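Local coordinates for protein geranylgeranyl pyrophosphate synthase (Corynebacterium glutamicum, PDB 3LK5) that probably makes isoprenoid diphosphates by condensing prenyl units, with dimethylallyltranstransferase activity of the magnesium-dependent FPP/GGPP synthase type, at residues A287-R292 with E322-T327; G280-L285 with A306-V311; S210-K215 with F253-D258. One frame throughout, in Å; residues are numbered along the deposited sequence.

Contact 1 of 3, residues A287-R292 with E322-T327; sequences ALALQR and EHIRAT
From the guanidinium of Arg292, NH1 donates to Thr327 O, 3.0 Å away and 31° out of the guanidinium plane. The bond is bent at hydrogen, 136°, although the nitrogen stays in the plane of the carbonyl it reaches. The second guanidinium, that of Arg325, points off the contact and takes Glu322 side-on at its edge, NE to OE1 and NH2 to OE2, both oxygens in the guanidinium plane and met on the syn side of the carboxylate, a salt bridge along one helix face. Both segments belong to the all-helical isoprenoid synthase fold, where helix 284-296 lies beside the C-terminal end of helix 314-326.

The backbones come close, Ala289 CA to Ile324 CA 5.6 Å, with a small residue between the helices. Ala289 CB makes the apolar contact, facing the CG2 branch of Ile324 at 3.9 Å, while Thr327 CG2 comes to 3.4 Å from Ala289 O. Arg292 CD also passes 3.2 Å from Thr327 O; the chain, extended from CG to NE, runs alongside the carbonyl oxygen before NH1 bonds to it. That carbonyl has a second donor in Gln296 NE2, and Arg292 NE pairs with Glu332 of helix 329-347.

With OG1 between the backbone N and carbonyl carbon (chi1 66°), the hydroxyl of Thr327 turns back toward the carbonyl of Ile324 and also accepts from Ala329 N. The backbone makes the more secure local bond, Thr327 N to Ile324 O at 3.1 Å.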
# COMPACT_ATOMS: atom_id res chain seq x y z
N ALA A 287 -4.02 -12.17 28.14
CA ALA A 287 -3.71 -11.18 29.16
C ALA A 287 -4.46 -11.46 30.47
O ALA A 287 -3.87 -11.42 31.57
CB ALA A 287 -4.00 -9.76 28.66
N LEU A 288 -5.75 -11.75 30.35
CA LEU A 288 -6.57 -12.12 31.48
C LEU A 288 -6.11 -13.46 32.10
O LEU A 288 -6.12 -13.60 33.33
CB LEU A 288 -8.05 -12.17 31.10
CG LEU A 288 -8.78 -10.85 30.73
CD1 LEU A 288 -10.16 -11.17 30.11
CD2 LEU A 288 -8.94 -9.94 31.95
N ALA A 289 -5.69 -14.43 31.27
CA ALA A 289 -5.19 -15.71 31.83
C ALA A 289 -3.95 -15.50 32.70
O ALA A 289 -3.80 -16.17 33.73
CB ALA A 289 -4.90 -16.72 30.72
N LEU A 290 -3.08 -14.58 32.29
CA LEU A 290 -1.84 -14.33 33.03
C LEU A 290 -2.13 -13.53 34.28
O LEU A 290 -1.63 -13.86 35.35
CB LEU A 290 -0.77 -13.66 32.16
CG LEU A 290 -0.18 -14.56 31.08
CD1 LEU A 290 0.61 -13.73 30.03
CD2 LEU A 290 0.68 -15.66 31.71
N GLN A 291 -2.99 -12.52 34.16
CA GLN A 291 -3.48 -11.76 35.33
C GLN A 291 -3.97 -12.71 36.43
O GLN A 291 -3.61 -12.60 37.62
CB GLN A 291 -4.64 -10.89 34.85
CG GLN A 291 -5.00 -9.69 35.66
CD GLN A 291 -5.70 -8.63 34.80
OE1 GLN A 291 -5.04 -7.92 34.02
NE2 GLN A 291 -7.02 -8.51 34.95
N ARG A 292 -4.82 -13.65 36.04
CA ARG A 292 -5.39 -14.59 36.99
C ARG A 292 -4.41 -15.64 37.48
O ARG A 292 -4.38 -15.94 38.68
CB ARG A 292 -6.58 -15.28 36.32
CG ARG A 292 -7.72 -14.39 36.00
CD ARG A 292 -8.70 -15.15 35.13
NE ARG A 292 -9.98 -14.48 35.19
CZ ARG A 292 -10.91 -14.77 36.09
NH1 ARG A 292 -10.72 -15.76 36.96
NH2 ARG A 292 -12.04 -14.10 36.10
N GLU A 322 -4.80 -25.90 28.52
CA GLU A 322 -5.49 -26.33 29.76
C GLU A 322 -5.13 -25.42 30.95
O GLU A 322 -5.99 -25.14 31.79
CB GLU A 322 -5.28 -27.83 30.08
CG GLU A 322 -5.97 -28.82 29.11
CD GLU A 322 -7.46 -28.46 28.81
OE1 GLU A 322 -8.17 -27.96 29.69
OE2 GLU A 322 -7.92 -28.69 27.67
N HIS A 323 -3.88 -24.95 31.02
CA HIS A 323 -3.49 -23.98 32.06
C HIS A 323 -4.33 -22.71 31.90
O HIS A 323 -4.85 -22.18 32.88
CB HIS A 323 -1.99 -23.64 32.06
CG HIS A 323 -1.09 -24.71 32.62
ND1 HIS A 323 -1.26 -25.26 33.86
CD2 HIS A 323 0.04 -25.26 32.12
CE1 HIS A 323 -0.31 -26.16 34.09
NE2 HIS A 323 0.52 -26.15 33.06
N ILE A 324 -4.47 -22.22 30.66
CA ILE A 324 -5.31 -21.07 30.39
C ILE A 324 -6.76 -21.29 30.83
O ILE A 324 -7.33 -20.46 31.54
CB ILE A 324 -5.23 -20.64 28.88
CG1 ILE A 324 -3.85 -20.06 28.59
CG2 ILE A 324 -6.33 -19.61 28.51
CD1 ILE A 324 -3.54 -19.89 27.07
N ARG A 325 -7.36 -22.41 30.42
CA ARG A 325 -8.72 -22.73 30.83
C ARG A 325 -8.90 -22.74 32.36
O ARG A 325 -9.91 -22.22 32.88
CB ARG A 325 -9.16 -24.11 30.30
CG ARG A 325 -10.69 -24.31 30.42
CD ARG A 325 -11.10 -25.81 30.34
NE ARG A 325 -10.47 -26.51 29.21
CZ ARG A 325 -10.89 -26.42 27.94
NH1 ARG A 325 -11.97 -25.69 27.62
NH2 ARG A 325 -10.24 -27.08 27.00
N ALA A 326 -7.93 -23.32 33.07
CA ALA A 326 -8.06 -23.46 34.54
C ALA A 326 -8.08 -22.11 35.25
O ALA A 326 -8.52 -22.03 36.40
CB ALA A 326 -6.93 -24.36 35.12
N THR A 327 -7.64 -21.04 34.58
CA THR A 327 -7.61 -19.70 35.18
C THR A 327 -9.02 -19.08 35.31
O THR A 327 -9.23 -18.16 36.11
CB THR A 327 -6.74 -18.70 34.40
OG1 THR A 327 -7.35 -18.47 33.12
CG2 THR A 327 -5.27 -19.17 34.21

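Contact 2 of 3, residues G280-L285 with A306-V311; sequences GKRTVL and AGVGKV
Gly280 and Gly309 meet backbone to backbone, and this apposition is the tight part of the contact. Gly280 N stands 3.4 Å from Gly309 CA, and the two CA atoms are 3.5 Å apart, a spacing possible because neither residue carries a side chain. Both have positive phi; at Gly280 this belongs to a Schellman motif that closes helix 275-278. No hydrogen bond crosses the two segments, but Gly309 is joined by a backbone bond to Ile277 in that helix.

Side-chain contact is a single van der Waals touch: Arg282 NH2 approaches the CG2 branch of Val308 at 3.8 Å, the two chains crossing at about a right angle. A bend at chi2 (-78°) steers the arginine tip to that methyl.

Backbone hydrogen bonds shape one turn: Gly307 O accepts from Lys310 N at 3.1 Å and from Val311 N at 2.9 Å, curling the chain after helix 298-307. A side-chain bond starts helix 284-296, where Thr283 is the N-cap and its OG1 caps Leu286 N.

The side chain of Arg282 lies about 5 Å from that of Asp194, a magnesium-binding residue, which puts this turn-to-turn contact beside the metal site, empty in this chain, of an all-helical isoprenoid synthase.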
# COMPACT_ATOMS: atom_id res chain seq x y z
N GLY A 280 1.96 -17.14 19.33
CA GLY A 280 2.14 -16.09 20.35
C GLY A 280 1.27 -14.84 20.26
O GLY A 280 1.73 -13.74 20.60
N LYS A 281 0.02 -14.99 19.81
CA LYS A 281 -0.90 -13.83 19.72
C LYS A 281 -1.12 -13.20 21.09
O LYS A 281 -1.37 -13.92 22.07
CB LYS A 281 -2.27 -14.23 19.14
CG LYS A 281 -2.30 -14.58 17.64
CD LYS A 281 -2.72 -13.39 16.73
CE LYS A 281 -4.22 -13.05 16.79
NZ LYS A 281 -5.06 -13.76 15.75
N ARG A 282 -1.08 -11.88 21.16
CA ARG A 282 -1.32 -11.18 22.42
C ARG A 282 -2.79 -10.77 22.62
O ARG A 282 -3.16 -9.60 22.47
CB ARG A 282 -0.37 -9.98 22.57
CG ARG A 282 1.07 -10.42 22.67
CD ARG A 282 1.36 -10.92 24.07
NE ARG A 282 2.56 -11.75 24.12
CZ ARG A 282 3.00 -12.38 25.21
NH1 ARG A 282 2.36 -12.26 26.39
NH2 ARG A 282 4.10 -13.12 25.14
N THR A 283 -3.59 -11.76 22.99
CA THR A 283 -5.03 -11.60 23.07
C THR A 283 -5.49 -11.07 24.43
O THR A 283 -4.74 -11.11 25.45
CB THR A 283 -5.71 -12.95 22.76
OG1 THR A 283 -5.25 -13.95 23.69
CG2 THR A 283 -5.35 -13.42 21.34
N VAL A 284 -6.73 -10.62 24.48
CA VAL A 284 -7.39 -10.34 25.75
C VAL A 284 -7.48 -11.63 26.60
O VAL A 284 -7.26 -11.57 27.82
CB VAL A 284 -8.79 -9.73 25.53
CG1 VAL A 284 -9.62 -9.77 26.83
CG2 VAL A 284 -8.65 -8.26 25.00
N LEU A 285 -7.80 -12.75 25.96
CA LEU A 285 -7.81 -14.07 26.64
C LEU A 285 -6.47 -14.33 27.36
O LEU A 285 -6.43 -14.65 28.58
CB LEU A 285 -8.06 -15.20 25.63
CG LEU A 285 -8.01 -16.67 26.12
CD1 LEU A 285 -9.08 -16.95 27.18
CD2 LEU A 285 -8.05 -17.71 25.01
N ALA A 306 6.34 -19.13 29.46
CA ALA A 306 7.47 -19.80 28.82
C ALA A 306 7.05 -20.41 27.50
O ALA A 306 7.87 -20.52 26.58
CB ALA A 306 8.05 -20.87 29.73
N GLY A 307 5.79 -20.80 27.40
CA GLY A 307 5.32 -21.59 26.27
C GLY A 307 4.75 -20.82 25.08
O GLY A 307 4.93 -21.26 23.95
N VAL A 308 4.07 -19.70 25.32
CA VAL A 308 3.37 -19.01 24.22
C VAL A 308 4.31 -18.44 23.17
O VAL A 308 5.26 -17.73 23.49
CB VAL A 308 2.40 -17.89 24.70
CG1 VAL A 308 1.25 -18.49 25.51
CG2 VAL A 308 3.15 -16.78 25.47
N GLY A 309 4.03 -18.79 21.91
CA GLY A 309 4.81 -18.33 20.77
C GLY A 309 6.14 -19.05 20.65
O GLY A 309 6.97 -18.69 19.83
N LYS A 310 6.33 -20.08 21.49
CA LYS A 310 7.59 -20.83 21.54
C LYS A 310 7.39 -22.33 21.39
O LYS A 310 8.26 -23.02 20.86
CB LYS A 310 8.36 -20.51 22.83
CG LYS A 310 8.80 -19.05 22.94
CD LYS A 310 9.42 -18.75 24.29
CE LYS A 310 9.08 -17.35 24.76
NZ LYS A 310 9.33 -17.21 26.22
N VAL A 311 6.27 -22.86 21.87
CA VAL A 311 5.99 -24.29 21.71
C VAL A 311 5.40 -24.60 20.33
O VAL A 311 4.89 -23.72 19.64
CB VAL A 311 5.07 -24.84 22.83
CG1 VAL A 311 5.75 -24.75 24.18
CG2 VAL A 311 3.73 -24.12 22.84

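Contact 3 of 3, residues S210-K215 with F253-D258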
# COMPACT_ATOMS: atom_id res chain seq x y z
N SER A 210 -7.27 -2.04 22.66
CA SER A 210 -7.03 -1.06 21.61
C SER A 210 -6.82 -1.72 20.27
O SER A 210 -7.36 -1.27 19.25
CB SER A 210 -5.86 -0.13 21.94
OG SER A 210 -6.17 0.64 23.09
N VAL A 211 -6.02 -2.79 20.26
CA VAL A 211 -5.81 -3.53 19.04
C VAL A 211 -7.17 -4.02 18.49
O VAL A 211 -7.47 -3.87 17.29
CB VAL A 211 -4.88 -4.72 19.25
CG1 VAL A 211 -4.85 -5.58 18.00
CG2 VAL A 211 -3.46 -4.25 19.64
N ASN A 212 -7.99 -4.61 19.37
CA ASN A 212 -9.30 -5.10 18.92
C ASN A 212 -10.20 -3.97 18.33
O ASN A 212 -10.86 -4.19 17.30
CB ASN A 212 -10.04 -5.82 20.05
CG ASN A 212 -9.40 -7.14 20.45
OD1 ASN A 212 -9.71 -7.72 21.55
ND2 ASN A 212 -8.53 -7.65 19.60
N ARG A 213 -10.20 -2.80 18.97
CA ARG A 213 -11.02 -1.65 18.55
C ARG A 213 -10.67 -1.19 17.12
O ARG A 213 -11.57 -0.84 16.33
CB ARG A 213 -10.77 -0.51 19.52
CG ARG A 213 -11.45 0.78 19.20
CD ARG A 213 -11.15 1.84 20.28
NE ARG A 213 -11.62 3.14 19.79
CZ ARG A 213 -11.22 4.33 20.25
NH1 ARG A 213 -10.32 4.44 21.23
NH2 ARG A 213 -11.73 5.43 19.70
N PHE A 214 -9.35 -1.18 16.83
CA PHE A 214 -8.82 -0.55 15.59
C PHE A 214 -8.49 -1.58 14.52
O PHE A 214 -8.95 -1.44 13.39
CB PHE A 214 -7.61 0.34 15.91
CG PHE A 214 -7.98 1.58 16.67
CD1 PHE A 214 -8.74 2.59 16.05
CD2 PHE A 214 -7.66 1.71 18.03
CE1 PHE A 214 -9.12 3.76 16.76
CE2 PHE A 214 -8.01 2.84 18.73
CZ PHE A 214 -8.76 3.87 18.12
N LYS A 215 -7.73 -2.63 14.87
CA LYS A 215 -7.36 -3.63 13.88
C LYS A 215 -8.56 -4.49 13.45
O LYS A 215 -8.63 -4.91 12.31
CB LYS A 215 -6.23 -4.51 14.41
CG LYS A 215 -5.76 -5.60 13.44
CD LYS A 215 -4.65 -6.49 14.05
CE LYS A 215 -4.83 -7.92 13.54
NZ LYS A 215 -3.64 -8.79 13.74
N PHE A 253 -16.59 -9.99 17.88
CA PHE A 253 -16.12 -10.89 16.84
C PHE A 253 -14.65 -11.27 17.06
O PHE A 253 -14.31 -12.45 16.93
CB PHE A 253 -16.32 -10.21 15.46
CG PHE A 253 -15.61 -10.87 14.33
CD1 PHE A 253 -16.15 -12.01 13.71
CD2 PHE A 253 -14.40 -10.35 13.84
CE1 PHE A 253 -15.51 -12.62 12.61
CE2 PHE A 253 -13.73 -10.96 12.75
CZ PHE A 253 -14.30 -12.11 12.15
N GLN A 254 -13.78 -10.30 17.37
CA GLN A 254 -12.37 -10.64 17.59
C GLN A 254 -12.23 -11.54 18.82
O GLN A 254 -11.43 -12.48 18.83
CB GLN A 254 -11.51 -9.41 17.83
CG GLN A 254 -10.01 -9.80 17.90
CD GLN A 254 -9.58 -10.51 16.65
OE1 GLN A 254 -9.82 -10.01 15.56
NE2 GLN A 254 -8.97 -11.69 16.79
N LEU A 255 -12.98 -11.20 19.86
CA LEU A 255 -12.95 -12.08 21.10
C LEU A 255 -13.36 -13.51 20.79
O LEU A 255 -12.72 -14.45 21.27
CB LEU A 255 -13.80 -11.50 22.21
CG LEU A 255 -13.37 -10.13 22.77
CD1 LEU A 255 -14.42 -9.69 23.80
CD2 LEU A 255 -11.96 -10.17 23.41
N ARG A 256 -14.41 -13.67 19.99
CA ARG A 256 -14.83 -15.02 19.56
C ARG A 256 -13.71 -15.69 18.77
O ARG A 256 -13.44 -16.90 18.94
CB ARG A 256 -16.12 -14.99 18.71
CG ARG A 256 -16.56 -16.37 18.14
CD ARG A 256 -16.76 -17.44 19.28
NE ARG A 256 -17.86 -17.03 20.14
CZ ARG A 256 -18.04 -17.40 21.42
NH1 ARG A 256 -17.17 -18.21 22.02
NH2 ARG A 256 -19.11 -16.94 22.08
N ASP A 257 -13.10 -14.93 17.86
CA ASP A 257 -12.00 -15.45 17.05
C ASP A 257 -10.79 -15.89 17.93
O ASP A 257 -10.14 -16.91 17.64
CB ASP A 257 -11.58 -14.40 15.99
CG ASP A 257 -12.41 -14.51 14.69
OD1 ASP A 257 -13.39 -15.30 14.63
OD2 ASP A 257 -12.08 -13.80 13.71
N ASP A 258 -10.51 -15.11 18.98
CA ASP A 258 -9.46 -15.48 19.94
C ASP A 258 -9.81 -16.81 20.64
O ASP A 258 -8.96 -17.67 20.76
CB ASP A 258 -9.26 -14.43 21.01
CG ASP A 258 -8.82 -13.08 20.45
OD1 ASP A 258 -8.28 -12.98 19.33
OD2 ASP A 258 -9.01 -12.10 21.19
O HOH W 1 -7.84 -9.93 21.97
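Asn212 reaches across from helix 205-231 to Gln254 on helix 236-263, two helices of the all-helical isoprenoid synthase fold. The short segments approach to 10.5 Å at their axes, with 117° between their N-to-C directions, and the contact is made by side chains: Asn212 and Gln254 both point toward the other helix.

The tight part is where amide meets aliphatic chain. Asn212 ND2 lies only 3.1 Å from Gln254 CG, and Asn212 CG follows at 3.7 Å from the same carbon, the two side chains crossing at about a right angle. Their amide planes differ by 26°, yet the amides do not bond to each other. The bend of Gln254 at chi2 (56°) instead brings its amide round to Asp258, one turn on: NE2 donates to OD1 at 2.9 Å, almost straight, with OD1 in the amide plane but met from above the carboxylate plane. Gln254 OE1 bonds to Thr216 OG1, so both ends of the amide are used. Leu255 CD2 packs against Asn212 OD1 at 3.8 Å, and Val284 of helix 284-296 touches both residues.

The looser part lies toward Asp258, where direct contact gives way to a water. Asp257 and Asp258 probably correspond to the first two aspartates of the family's second aspartate-rich motif, incomplete here (DDLLG). Nearby, Lys215 NZ forms a salt bridge with Asp194, a magnesium-binding residue, while Ser210, Arg213 and Phe214 pack on Ile43 and Asp42 of the second subunit. The bridging water gives one hydrogen to Asn212 OD1 at 2.9 Å and the other to Asp258 OD2 at 2.6 Å.

Contact 3 lies deepest, its centre about 9 Å from the centre of the chain, against about 21 Å for contact 2 and 26 Å for contact 1; contacts 1 and 3 are buried, contact 2 only partly. Helix 284-296 serves both contacts 1 and 2, which meet where Ile324 CG2 packs on Leu285 CD1 at 4.0 Å. Contact 2 reaches contact 3 through Val284 and Thr283, whereas contacts 1 and 3 do not touch. Contacts 2 and 3 both lie near the magnesium-binding residue Asp194, the first with glycine backbones at turns, the second with amide and water-bridged carboxylate; contact 1, away from it, combines methyl packing with an arginine-to-carbonyl bond.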